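Local atomic coordinates of outer membrane protein (Tpn50) (Borrelia burgdorferi, PDB entry 3OON), a protein that probably binds peptidoglycan through its C-terminal OmpA-like domain, the part described here, and so may help link the outer membrane to the cell wall. Residues Glu20-Pro23 with Ile28-Lys31; Lys31-Ile36 with Gly78-Lys83; Gly55-Phe60 with Glu71-Ala76; Leu15-Glu20 with Asp37-Leu42. All coordinates share one frame; numbering follows the deposited sequence. Where two conformers were deposited one is given.

Contact 1: residues Glu20-Pro23 with Ile28-Lys31; sequences EFYP and ILQK
Leu-29 and Glu-20 are joined through their backbones. Leu-29 N donates to Glu-20 O at 3.2 Å, and the bond is almost straight, with an N-H...O angle of 176°. Next to it, Phe-21 and Ile-28 form a single beta bridge. The chain that leaves strand 12-20 is thus met by its own return just before helix 33-45. Glu-20 N is also satisfied, because it donates to Glu-32 OE2. The backbone N and O of Glu-20 therefore both have partners. The Phe-21 backbone is hydrogen-bonded to that of Lys-113.

The carboxylate is held more loosely. Glu-20 OE2 lies 3.3 Å from Lys-31 NZ, a salt bridge whose hydrogen bond is weak. The lysine turns toward it because its CG sits between the backbone N and the carbonyl carbon (chi1 67°) and the chain then runs out fully extended. The other oxygen, Glu-20 OE1, has an apolar neighbour, Leu-29 CD2, at 3.6 Å.

Leu-29 also packs against Tyr-22. Its CD1 stands over the middle of the tyrosine ring, 3.5 Å from the centroid and 1° off the ring normal. This is a CH-pi contact. Leu-29 CG lies over the same face toward the phenol end, 3.6 Å from Tyr-22 CZ. Phe-21 and Ile-28 run side by side, and Phe-21 CE1 is 3.6 Å from Ile-28 CG1.

These two side chains tie the loop to the body of the OmpA-like domain. Phe-21 rests on Arg-73 of helix 63-83 and on Arg-115 of strand 114-122. Ile-28 touches Ala-76 and Ile-77 of helix 63-83 and Tyr-33 and Ile-36 of helix 33-45.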
loop_
_atom_site.group_PDB
_atom_site.type_symbol
_atom_site.label_atom_id
_atom_site.label_comp_id
_atom_site.label_asym_id
_atom_site.label_seq_id
_atom_site.Cartn_x
_atom_site.Cartn_y
_atom_site.Cartn_z
ATOM N N GLU A 20 11.270 11.672 -5.329
ATOM C CA GLU A 20 12.464 12.452 -5.589
ATOM C C GLU A 20 12.070 13.782 -6.202
ATOM O O GLU A 20 11.407 13.821 -7.246
ATOM C CB GLU A 20 13.409 11.699 -6.520
ATOM C CG GLU A 20 14.060 10.501 -5.867
ATOM C CD GLU A 20 15.273 9.983 -6.623
ATOM O OE1 GLU A 20 16.061 10.793 -7.156
ATOM O OE2 GLU A 20 15.441 8.750 -6.667
ATOM N N PHE A 21 12.443 14.860 -5.517
ATOM C CA PHE A 21 12.342 16.214 -6.040
ATOM C C PHE A 21 13.751 16.712 -6.303
ATOM O O PHE A 21 14.689 16.336 -5.601
ATOM C CB PHE A 21 11.681 17.145 -5.016
ATOM C CG PHE A 21 10.224 16.873 -4.792
ATOM C CD1 PHE A 21 9.261 17.421 -5.637
ATOM C CD2 PHE A 21 9.811 16.092 -3.723
ATOM C CE1 PHE A 21 7.894 17.176 -5.419
ATOM C CE2 PHE A 21 8.456 15.842 -3.498
ATOM C CZ PHE A 21 7.500 16.381 -4.347
ATOM N N TYR A 22 13.911 17.555 -7.312
ATOM C CA TYR A 22 15.201 18.200 -7.516
ATOM C C TYR A 22 15.516 19.082 -6.307
ATOM O O TYR A 22 14.593 19.599 -5.674
ATOM C CB TYR A 22 15.199 18.987 -8.818
ATOM C CG TYR A 22 15.267 18.094 -10.041
ATOM C CD1 TYR A 22 16.448 17.414 -10.370
ATOM C CD2 TYR A 22 14.158 17.926 -10.865
ATOM C CE1 TYR A 22 16.517 16.592 -11.497
ATOM C CE2 TYR A 22 14.215 17.106 -11.995
ATOM C CZ TYR A 22 15.400 16.445 -12.304
ATOM O OH TYR A 22 15.466 15.628 -13.415
ATOM N N PRO A 23 16.815 19.246 -5.974
ATOM C CA PRO A 23 17.205 19.910 -4.724
ATOM C C PRO A 23 16.505 21.250 -4.542
ATOM O O PRO A 23 16.468 22.053 -5.480
ATOM C CB PRO A 23 18.716 20.131 -4.887
ATOM C CG PRO A 23 19.157 19.121 -5.888
ATOM C CD PRO A 23 17.981 18.845 -6.785
ATOM N N ILE A 28 9.072 17.434 -9.633
ATOM C CA ILE A 28 9.162 15.975 -9.538
ATOM C C ILE A 28 10.064 15.449 -10.651
ATOM O O ILE A 28 9.910 15.843 -11.807
ATOM C CB ILE A 28 7.742 15.329 -9.675
ATOM C CG1 ILE A 28 6.779 15.889 -8.616
ATOM C CG2 ILE A 28 7.812 13.819 -9.565
ATOM C CD1 ILE A 28 5.299 15.836 -9.015
ATOM N N LEU A 29 11.015 14.576 -10.304
ATOM C CA LEU A 29 11.837 13.901 -11.318
ATOM C C LEU A 29 10.971 13.048 -12.235
ATOM O O LEU A 29 10.024 12.397 -11.787
ATOM C CB LEU A 29 12.912 13.021 -10.676
ATOM C CG LEU A 29 14.296 13.632 -10.438
ATOM C CD1 LEU A 29 14.271 14.594 -9.252
ATOM C CD2 LEU A 29 15.316 12.539 -10.213
ATOM N N GLN A 30 11.314 13.061 -13.523
ATOM C CA GLN A 30 10.552 12.370 -14.565
ATOM C C GLN A 30 10.219 10.915 -14.219
ATOM O O GLN A 30 9.095 10.453 -14.430
ATOM C CB GLN A 30 11.334 12.426 -15.889
ATOM C CG GLN A 30 10.655 11.722 -17.055
ATOM C CD GLN A 30 9.528 12.545 -17.670
ATOM O OE1 GLN A 30 8.985 13.457 -17.040
ATOM N NE2 GLN A 30 9.177 12.226 -18.909
ATOM N N LYS A 31 11.205 10.206 -13.682
ATOM C CA LYS A 31 11.076 8.784 -13.393
ATOM C C LYS A 31 10.047 8.476 -12.301
ATOM O O LYS A 31 9.647 7.320 -12.147
ATOM C CB LYS A 31 12.434 8.194 -13.004
ATOM C CG LYS A 31 12.985 8.723 -11.681
ATOM C CD LYS A 31 14.261 8.005 -11.300
ATOM C CE LYS A 31 14.799 8.527 -9.992
ATOM N NZ LYS A 31 16.222 8.122 -9.791
#

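Contact 2: residues Lys31-Ile36 with Gly78-Lys83; sequences KEYKKI and GNYLIK
Tyr-80 reaches from helix 63-83 to Tyr-33 and Ile-36 on the first turn of helix 33-45. Its CB points at the other helix, and CG stands anti to the backbone N (chi1 -178°), which carries the ring across the gap. From CG outward, one face of the ring is met by Tyr-33. Tyr-33 CD1 sits over the ring centre, 3.5 Å above the plane. On this side Tyr-80 CD1 and Tyr-80 CE1 are each 3.6 Å from Tyr-33 CD1. The two rings are neither parallel nor perpendicular. Their planes make 43°, and the centroids are 4.7 Å apart.

The two helices belong to the OmpA-like alpha/beta sandwich, in which they lie next to each other on one face of the sheet. The tyrosine pair bridges them at the partly exposed border of that layer.

At the ring edge, Tyr-80 CD2 has Ile-36 CG2 as its neighbour, 3.4 Å away and near the ring plane. Tyr-80 CE2 is more distant from the same methyl, at 3.9 Å. Tyr-80 CZ is again under Tyr-33 CD1, at 3.8 Å. At the tip, Tyr-80 OH is hydrogen-bonded to Asp-37 OD1, on the residue after Ile-36 in helix 33-45, which limits the swing of the ring. Deeper in, Ile-36 CG2 also touches Leu-81 CD2 at 3.8 Å, and Leu-81 continues inward to Ala-40 and Leu-43.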
loop_
_atom_site.group_PDB
_atom_site.type_symbol
_atom_site.label_atom_id
_atom_site.label_comp_id
_atom_site.label_asym_id
_atom_site.label_seq_id
_atom_site.Cartn_x
_atom_site.Cartn_y
_atom_site.Cartn_z
ATOM N N LYS A 31 11.205 10.206 -13.682
ATOM C CA LYS A 31 11.076 8.784 -13.393
ATOM C C LYS A 31 10.047 8.476 -12.301
ATOM O O LYS A 31 9.647 7.320 -12.147
ATOM C CB LYS A 31 12.434 8.194 -13.004
ATOM C CG LYS A 31 12.985 8.723 -11.681
ATOM C CD LYS A 31 14.261 8.005 -11.300
ATOM C CE LYS A 31 14.799 8.527 -9.992
ATOM N NZ LYS A 31 16.222 8.122 -9.791
ATOM N N GLU A 32 9.627 9.499 -11.554
ATOM C CA GLU A 32 8.722 9.302 -10.421
ATOM C C GLU A 32 7.251 9.240 -10.830
ATOM O O GLU A 32 6.403 8.821 -10.042
ATOM C CB GLU A 32 8.922 10.392 -9.346
ATOM C CG GLU A 32 10.324 10.486 -8.719
ATOM C CD GLU A 32 10.677 9.278 -7.874
ATOM O OE1 GLU A 32 10.831 8.183 -8.448
ATOM O OE2 GLU A 32 10.802 9.414 -6.641
ATOM N N TYR A 33 6.938 9.658 -12.054
ATOM C CA TYR A 33 5.538 9.717 -12.474
ATOM C C TYR A 33 4.859 8.347 -12.512
ATOM O O TYR A 33 3.664 8.243 -12.250
ATOM C CB TYR A 33 5.381 10.477 -13.797
ATOM C CG TYR A 33 5.548 11.970 -13.618
ATOM C CD1 TYR A 33 4.611 12.710 -12.905
ATOM C CD2 TYR A 33 6.648 12.635 -14.147
ATOM C CE1 TYR A 33 4.762 14.083 -12.723
ATOM C CE2 TYR A 33 6.809 14.013 -13.975
ATOM C CZ TYR A 33 5.861 14.725 -13.262
ATOM O OH TYR A 33 6.015 16.080 -13.085
ATOM N N LYS A 34 5.635 7.305 -12.808
ATOM C CA LYS A 34 5.134 5.935 -12.806
ATOM C C LYS A 34 4.664 5.520 -11.396
ATOM O O LYS A 34 3.659 4.821 -11.244
ATOM C CB LYS A 34 6.222 4.990 -13.327
ATOM C CG LYS A 34 5.769 3.556 -13.595
ATOM C CD LYS A 34 5.370 3.343 -15.061
ATOM C CE LYS A 34 5.890 2.006 -15.610
ATOM N NZ LYS A 34 5.291 0.802 -14.964
ATOM N N LYS A 35 5.388 5.963 -10.373
ATOM C CA LYS A 35 4.970 5.741 -8.983
ATOM C C LYS A 35 3.659 6.467 -8.657
ATOM O O LYS A 35 2.759 5.904 -8.010
ATOM C CB LYS A 35 6.066 6.186 -8.022
ATOM C CG LYS A 35 5.745 5.934 -6.556
ATOM C CD LYS A 35 6.782 6.590 -5.613
ATOM C CE LYS A 35 8.090 5.848 -5.593
ATOM N NZ LYS A 35 8.844 6.149 -4.344
ATOM N N ILE A 36 3.547 7.716 -9.099
ATOM C CA ILE A 36 2.301 8.455 -8.898
ATOM C C ILE A 36 1.157 7.804 -9.694
ATOM O O ILE A 36 0.009 7.836 -9.264
ATOM C CB ILE A 36 2.439 9.953 -9.228
ATOM C CG1 ILE A 36 3.592 10.578 -8.426
ATOM C CG2 ILE A 36 1.139 10.683 -8.895
ATOM C CD1 ILE A 36 4.027 11.937 -8.944
ATOM N N GLY A 78 -0.654 16.710 -6.424
ATOM C CA GLY A 78 -2.089 16.909 -6.649
ATOM C C GLY A 78 -2.393 17.319 -8.076
ATOM O O GLY A 78 -3.328 16.788 -8.695
ATOM N N ASN A 79 -1.597 18.247 -8.607
ATOM C CA ASN A 79 -1.786 18.731 -9.976
ATOM C C ASN A 79 -1.702 17.617 -11.013
ATOM O O ASN A 79 -2.451 17.622 -11.994
ATOM C CB ASN A 79 -0.788 19.834 -10.317
ATOM C CG ASN A 79 -1.124 21.161 -9.652
ATOM O OD1 ASN A 79 -2.236 21.364 -9.155
ATOM N ND2 ASN A 79 -0.156 22.070 -9.636
ATOM N N TYR A 80 -0.797 16.667 -10.790
ATOM C CA TYR A 80 -0.648 15.532 -11.688
ATOM C C TYR A 80 -1.871 14.626 -11.618
ATOM O O TYR A 80 -2.382 14.188 -12.654
ATOM C CB TYR A 80 0.637 14.751 -11.385
ATOM C CG TYR A 80 0.863 13.589 -12.330
ATOM C CD1 TYR A 80 1.240 13.804 -13.656
ATOM C CD2 TYR A 80 0.676 12.281 -11.906
ATOM C CE1 TYR A 80 1.435 12.740 -14.526
ATOM C CE2 TYR A 80 0.877 11.211 -12.761
ATOM C CZ TYR A 80 1.255 11.446 -14.071
ATOM O OH TYR A 80 1.455 10.390 -14.930
ATOM N N LEU A 81 -2.354 14.381 -10.399
ATOM C CA LEU A 81 -3.586 13.619 -10.186
ATOM C C LEU A 81 -4.816 14.269 -10.837
ATOM O O LEU A 81 -5.687 13.562 -11.347
ATOM C CB LEU A 81 -3.826 13.363 -8.698
ATOM C CG LEU A 81 -2.765 12.553 -7.941
ATOM C CD1 LEU A 81 -3.100 12.525 -6.462
ATOM C CD2 LEU A 81 -2.637 11.118 -8.488
ATOM N N ILE A 82 -4.877 15.601 -10.795
ATOM C CA ILE A 82 -5.904 16.369 -11.504
ATOM C C ILE A 82 -5.791 16.097 -12.996
ATOM O O ILE A 82 -6.771 15.726 -13.653
ATOM C CB ILE A 82 -5.729 17.892 -11.297
ATOM C CG1 ILE A 82 -5.812 18.261 -9.821
ATOM C CG2 ILE A 82 -6.769 18.665 -12.106
ATOM C CD1 ILE A 82 -7.106 17.904 -9.206
ATOM N N LYS A 83 -4.576 16.269 -13.513
ATOM C CA LYS A 83 -4.271 16.107 -14.940
ATOM C C LYS A 83 -4.602 14.690 -15.437
ATOM O O LYS A 83 -5.072 14.513 -16.572
ATOM C CB LYS A 83 -2.797 16.445 -15.187
ATOM C CG LYS A 83 -2.349 16.451 -16.652
ATOM C CD LYS A 83 -0.829 16.598 -16.724
ATOM C CE LYS A 83 -0.311 16.598 -18.146
ATOM N NZ LYS A 83 1.146 16.913 -18.139
#

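Contact 3: residues Gly55-Phe60 with Glu71-Ala76; sequences GHTEQF and EKRARA. With SO4 (sulfate ion), chain B.
Gly-55 CA comes within 4.7 Å of Ala-74 CA, so the end of strand 51-55 lies close against helix 63-83 before the chain runs on as an extended loop. Arg-73 follows this loop with its chain stretched from CG to NE. Its NH1 donates to His-56 O at 3.1 Å, in the carbonyl plane and on a lone pair. The oxygen is only 2° out of the guanidinium plane. Thr-57 CG2 packs 3.6 Å from Arg-73 NH1. Arg-73 NE donates to Ser-25 O, which helps fix the rotation of the group.

The guanidinium edge also grips a sulfate. Arg-73 NH1 reaches sulfate O2 at 2.9 Å, nearly straight at 177°, and Arg-73 NH2 reaches sulfate O4 at 2.9 Å. The loop adds backbone donors: Glu-58 N to sulfate O2 and Gln-59 N to sulfate O3, each 2.9 Å. Arg-115 NE bonds the same ion.

The sulfate probably comes from the crystallisation liquor. Its cradle of arginine and loop amides probably corresponds to the peptidoglycan-binding site of OmpA-like domains. It is consistent with a place for a carboxylate of the peptidoglycan peptide, as the equivalent arginine of OmpA relatives binds that of diaminopimelate.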
loop_
_atom_site.group_PDB
_atom_site.type_symbol
_atom_site.label_atom_id
_atom_site.label_comp_id
_atom_site.label_asym_id
_atom_site.label_seq_id
_atom_site.Cartn_x
_atom_site.Cartn_y
_atom_site.Cartn_z
ATOM N N GLY A 55 2.900 17.648 2.337
ATOM C CA GLY A 55 4.267 17.812 1.844
ATOM C C GLY A 55 5.228 18.141 2.969
ATOM O O GLY A 55 4.819 18.643 4.032
ATOM N N HIS A 56 6.508 17.861 2.729
ATOM C CA HIS A 56 7.545 18.040 3.726
ATOM C C HIS A 56 8.845 18.536 3.111
ATOM O O HIS A 56 9.163 18.267 1.939
ATOM C CB HIS A 56 7.831 16.726 4.478
ATOM C CG HIS A 56 6.629 16.125 5.135
ATOM N ND1 HIS A 56 6.294 16.373 6.448
ATOM C CD2 HIS A 56 5.681 15.285 4.657
ATOM C CE1 HIS A 56 5.193 15.711 6.753
ATOM N NE2 HIS A 56 4.801 15.041 5.683
ATOM N N THR A 57 9.586 19.277 3.923
ATOM C CA THR A 57 10.949 19.651 3.608
ATOM C C THR A 57 11.843 19.069 4.692
ATOM O O THR A 57 11.354 18.592 5.717
ATOM C CB THR A 57 11.135 21.176 3.581
ATOM O OG1 THR A 57 10.590 21.736 4.781
ATOM C CG2 THR A 57 10.422 21.787 2.391
ATOM N N GLU A 58 13.150 19.126 4.461
ATOM C CA GLU A 58 14.120 18.625 5.432
ATOM C C GLU A 58 15.018 19.726 5.986
ATOM O O GLU A 58 15.412 19.676 7.154
ATOM C CB GLU A 58 14.951 17.505 4.814
ATOM C CG GLU A 58 14.115 16.275 4.484
ATOM C CD GLU A 58 14.936 15.073 4.065
ATOM O OE1 GLU A 58 16.151 15.221 3.793
ATOM O OE2 GLU A 58 14.351 13.968 3.998
ATOM N N GLN A 59 15.330 20.710 5.144
ATOM C CA GLN A 59 16.247 21.809 5.486
ATOM C C GLN A 59 15.683 22.647 6.625
ATOM O O GLN A 59 14.474 22.852 6.717
ATOM C CB GLN A 59 16.452 22.688 4.243
ATOM C CG GLN A 59 17.490 23.780 4.335
ATOM C CD GLN A 59 17.712 24.492 3.002
ATOM O OE1 GLN A 59 18.775 24.361 2.393
ATOM N NE2 GLN A 59 16.713 25.244 2.544
ATOM N N PHE A 60 16.547 23.130 7.509
ATOM C CA PHE A 60 16.053 24.068 8.498
ATOM C C PHE A 60 16.186 25.509 8.024
ATOM O O PHE A 60 17.038 26.280 8.470
ATOM C CB PHE A 60 16.562 23.764 9.915
ATOM C CG PHE A 60 15.769 22.664 10.587
ATOM C CD1 PHE A 60 14.513 22.936 11.144
ATOM C CD2 PHE A 60 16.230 21.346 10.587
ATOM C CE1 PHE A 60 13.757 21.926 11.734
ATOM C CE2 PHE A 60 15.477 20.318 11.176
ATOM C CZ PHE A 60 14.237 20.611 11.748
ATOM N N GLU A 71 4.309 22.910 0.769
ATOM C CA GLU A 71 2.959 22.957 0.208
ATOM C C GLU A 71 2.979 22.845 -1.319
ATOM O O GLU A 71 2.123 22.171 -1.895
ATOM C CB GLU A 71 2.160 24.193 0.660
ATOM C CG GLU A 71 0.659 24.051 0.328
ATOM C CD GLU A 71 -0.153 25.302 0.595
ATOM O OE1 GLU A 71 -0.566 25.960 -0.386
ATOM O OE2 GLU A 71 -0.394 25.616 1.778
ATOM N N LYS A 72 3.954 23.486 -1.964
ATOM C CA LYS A 72 4.084 23.406 -3.427
ATOM C C LYS A 72 4.438 21.996 -3.908
ATOM O O LYS A 72 4.099 21.613 -5.033
ATOM C CB LYS A 72 5.090 24.434 -3.952
ATOM C CG LYS A 72 4.740 25.877 -3.573
ATOM C CD LYS A 72 5.496 26.897 -4.398
ATOM C CE LYS A 72 4.751 27.218 -5.688
ATOM N NZ LYS A 72 5.335 28.383 -6.415
ATOM N N ARG A 73 5.122 21.234 -3.054
ATOM C CA ARG A 73 5.403 19.819 -3.319
ATOM C C ARG A 73 4.117 18.987 -3.296
ATOM O O ARG A 73 3.888 18.197 -4.208
ATOM C CB ARG A 73 6.435 19.261 -2.330
ATOM C CG ARG A 73 7.839 19.655 -2.703
ATOM C CD ARG A 73 8.867 19.200 -1.690
ATOM N NE ARG A 73 10.188 19.595 -2.154
ATOM C CZ ARG A 73 11.268 19.646 -1.385
ATOM N NH1 ARG A 73 11.190 19.320 -0.106
ATOM N NH2 ARG A 73 12.427 20.027 -1.895
ATOM N N ALA A 74 3.286 19.183 -2.273
ATOM C CA ALA A 74 1.958 18.559 -2.229
ATOM C C ALA A 74 1.133 18.932 -3.467
ATOM O O ALA A 74 0.464 18.084 -4.075
ATOM C CB ALA A 74 1.221 18.964 -0.945
ATOM N N ARG A 75 1.180 20.207 -3.830
ATOM C CA ARG A 75 0.451 20.698 -5.005
ATOM C C ARG A 75 0.947 20.116 -6.332
ATOM O O ARG A 75 0.136 19.828 -7.217
ATOM C CB ARG A 75 0.438 22.228 -5.032
ATOM C CG ARG A 75 -0.578 22.784 -4.073
ATOM C CD ARG A 75 -0.715 24.294 -4.120
ATOM N NE ARG A 75 -1.671 24.721 -3.099
ATOM C CZ ARG A 75 -2.990 24.773 -3.269
ATOM N NH1 ARG A 75 -3.544 24.447 -4.436
ATOM N NH2 ARG A 75 -3.759 25.164 -2.263
ATOM N N ALA A 76 2.259 19.929 -6.467
ATOM C CA ALA A 76 2.825 19.286 -7.659
ATOM C C ALA A 76 2.242 17.874 -7.853
ATOM O O ALA A 76 1.884 17.493 -8.973
ATOM C CB ALA A 76 4.345 19.231 -7.562
HETATM S S SO4 B . 14.512 20.393 1.333
HETATM O O1 SO4 B . 15.850 19.808 1.271
HETATM O O2 SO4 B . 13.522 19.355 1.591
HETATM O O3 SO4 B . 14.503 21.369 2.421
HETATM O O4 SO4 B . 14.238 21.072 0.072
#

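Contact 4: residues Leu15-Glu20 with Asp37-Leu42; sequences LSFDIE and DLIAKL
Ile-39 of helix 33-45 meets Phe-17 and Leu-15 of strand 12-20, in the core between the helices and the sheet of the OmpA-like alpha/beta sandwich. The main contact is a CH-pi one. Ile-39 CD1 points at the face of the Phe-17 ring, 3.6 Å from the centroid and 13° off the normal. Its nearest ring atom is Phe-17 CZ at 3.5 Å. The two side chains approach from opposite directions, one from each layer. Ile-39 divides its branches between the two partners. Its CG1 arm, anti to the carbonyl carbon (chi1 -67°), ends over the ring. Its CG2 methyl faces Leu-15 CD1 at a looser 4.2 Å.

The next shell sets these groups in place. Phe-17 and Leu-15 lie on the same side of strand 12-20, and backbone bonds to Val-117 and Ile-119 hold that strand to strand 114-122. The Phe-17 ring also packs on these two residues. Leu-15 lies on Val-6 of strand 4-9 and on Leu-43 further along the helix. Ile-39 touches Ile-4. Beyond the core, the same helix faces the second subunit, where Leu-42 packs on Phe-46 of that chain. On the strand side, Ile-19 borders the Phe-17 ring in its plane. There Ile-19 CG1 is 3.5 Å from Phe-17 CE1.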
loop_
_atom_site.group_PDB
_atom_site.type_symbol
_atom_site.label_atom_id
_atom_site.label_comp_id
_atom_site.label_asym_id
_atom_site.label_seq_id
_atom_site.Cartn_x
_atom_site.Cartn_y
_atom_site.Cartn_z
ATOM N N LEU A 15 -1.452 6.724 2.672
ATOM C CA LEU A 15 -0.482 6.268 1.686
ATOM C C LEU A 15 0.801 7.047 1.927
ATOM O O LEU A 15 0.853 8.261 1.708
ATOM C CB LEU A 15 -0.985 6.505 0.252
ATOM C CG LEU A 15 -2.415 6.093 -0.125
ATOM C CD1 LEU A 15 -2.667 6.349 -1.625
ATOM C CD2 LEU A 15 -2.656 4.641 0.220
ATOM N N SER A 16 1.831 6.370 2.412
ATOM C CA SER A 16 3.095 7.063 2.635
ATOM C C SER A 16 4.152 6.540 1.673
ATOM O O SER A 16 4.260 5.334 1.429
ATOM C CB SER A 16 3.544 6.979 4.097
ATOM O OG SER A 16 4.005 5.699 4.418
ATOM N N PHE A 17 4.902 7.458 1.087
ATOM C CA PHE A 17 5.858 7.107 0.058
ATOM C C PHE A 17 6.892 8.214 -0.037
ATOM O O PHE A 17 6.792 9.228 0.655
ATOM C CB PHE A 17 5.149 6.896 -1.290
ATOM C CG PHE A 17 4.262 8.033 -1.692
ATOM C CD1 PHE A 17 4.724 9.022 -2.539
ATOM C CD2 PHE A 17 2.957 8.120 -1.205
ATOM C CE1 PHE A 17 3.894 10.102 -2.901
ATOM C CE2 PHE A 17 2.128 9.184 -1.555
ATOM C CZ PHE A 17 2.598 10.176 -2.408
ATOM N N ASP A 18 7.897 8.037 -0.881
ATOM C CA ASP A 18 8.874 9.105 -1.066
ATOM C C ASP A 18 9.124 9.386 -2.540
ATOM O O ASP A 18 9.307 8.471 -3.352
ATOM C CB ASP A 18 10.178 8.829 -0.314
ATOM C CG ASP A 18 10.936 7.662 -0.885
ATOM O OD1 ASP A 18 10.368 6.956 -1.735
ATOM O OD2 ASP A 18 12.103 7.451 -0.491
ATOM N N ILE A 19 9.124 10.673 -2.856
ATOM C CA ILE A 19 9.188 11.168 -4.226
ATOM C C ILE A 19 10.459 11.967 -4.318
ATOM O O ILE A 19 10.704 12.840 -3.478
ATOM C CB ILE A 19 7.993 12.111 -4.548
ATOM C CG1 ILE A 19 6.660 11.349 -4.551
ATOM C CG2 ILE A 19 8.222 12.887 -5.870
ATOM C CD1 ILE A 19 6.451 10.380 -5.730
ATOM N N GLU A 20 11.270 11.672 -5.329
ATOM C CA GLU A 20 12.464 12.452 -5.589
ATOM C C GLU A 20 12.070 13.782 -6.202
ATOM O O GLU A 20 11.407 13.821 -7.246
ATOM C CB GLU A 20 13.409 11.699 -6.520
ATOM C CG GLU A 20 14.060 10.501 -5.867
ATOM C CD GLU A 20 15.273 9.983 -6.623
ATOM O OE1 GLU A 20 16.061 10.793 -7.156
ATOM O OE2 GLU A 20 15.441 8.750 -6.667
ATOM N N ASP A 37 1.483 7.193 -10.831
ATOM C CA ASP A 37 0.485 6.457 -11.631
ATOM C C ASP A 37 -0.117 5.289 -10.850
ATOM O O ASP A 37 -1.316 5.015 -10.940
ATOM C CB ASP A 37 1.099 5.932 -12.925
ATOM C CG ASP A 37 1.327 7.020 -13.958
ATOM O OD1 ASP A 37 0.784 8.131 -13.802
ATOM O OD2 ASP A 37 2.060 6.751 -14.933
ATOM N N LEU A 38 0.727 4.613 -10.080
ATOM C CA LEU A 38 0.270 3.555 -9.185
ATOM C C LEU A 38 -0.644 4.119 -8.097
ATOM O O LEU A 38 -1.714 3.560 -7.821
ATOM C CB LEU A 38 1.454 2.795 -8.563
ATOM C CG LEU A 38 1.073 1.748 -7.505
ATOM C CD1 LEU A 38 0.075 0.695 -8.038
ATOM C CD2 LEU A 38 2.320 1.082 -6.972
ATOM N N ILE A 39 -0.226 5.226 -7.482
ATOM C CA ILE A 39 -1.100 5.928 -6.537
ATOM C C ILE A 39 -2.451 6.245 -7.205
ATOM O O ILE A 39 -3.512 6.033 -6.610
ATOM C CB ILE A 39 -0.420 7.207 -5.990
ATOM C CG1 ILE A 39 0.779 6.823 -5.109
ATOM C CG2 ILE A 39 -1.401 8.053 -5.195
ATOM C CD1 ILE A 39 1.834 7.902 -4.992
ATOM N N ALA A 40 -2.396 6.729 -8.444
ATOM C CA ALA A 40 -3.598 7.080 -9.210
ATOM C C ALA A 40 -4.524 5.875 -9.414
ATOM O O ALA A 40 -5.751 6.010 -9.360
ATOM C CB ALA A 40 -3.214 7.719 -10.552
ATOM N N LYS A 41 -3.931 4.703 -9.625
ATOM C CA LYS A 41 -4.687 3.459 -9.777
ATOM C C LYS A 41 -5.478 3.125 -8.510
ATOM O O LYS A 41 -6.614 2.672 -8.591
ATOM C CB LYS A 41 -3.763 2.301 -10.148
ATOM C CG LYS A 41 -3.957 1.782 -11.554
ATOM C CD LYS A 41 -3.484 0.339 -11.648
ATOM C CE LYS A 41 -4.312 -0.470 -12.646
ATOM N NZ LYS A 41 -3.667 -1.769 -12.920
ATOM N N LEU A 42 -4.882 3.358 -7.343
ATOM C CA LEU A 42 -5.589 3.161 -6.088
ATOM C C LEU A 42 -6.682 4.202 -5.887
ATOM O O LEU A 42 -7.799 3.850 -5.524
ATOM C CB LEU A 42 -4.623 3.196 -4.900
ATOM C CG LEU A 42 -3.542 2.119 -4.913
ATOM C CD1 LEU A 42 -2.582 2.355 -3.767
ATOM C CD2 LEU A 42 -4.176 0.717 -4.815
#

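How the contacts relate
Contacts 1, 2 and 4 each use part of the chain that runs from strand 12-20 through helix 33-45. Contacts 1 and 4 share Glu-20, and contacts 1 and 2 share Lys-31. Glu-32 OE2 lies 2.7 Å from Glu-20 N, a probable hydrogen bond between residues 31-36 and the strand end. Contact 2 joins contact 4 a second time, with Tyr-80 OH 2.6 Å from Asp-37 OD1. Contact 3 holds the sulfate and is nested in the loop that contact 2 closes. Contact 1 borders it: Phe-21 CZ is 3.7 Å from Arg-73 CB, so the loop backs the arginine that grips the ion. Contact 4 does not touch contact 3: their nearest atoms are about 7 Å apart and their centres about 15 Å.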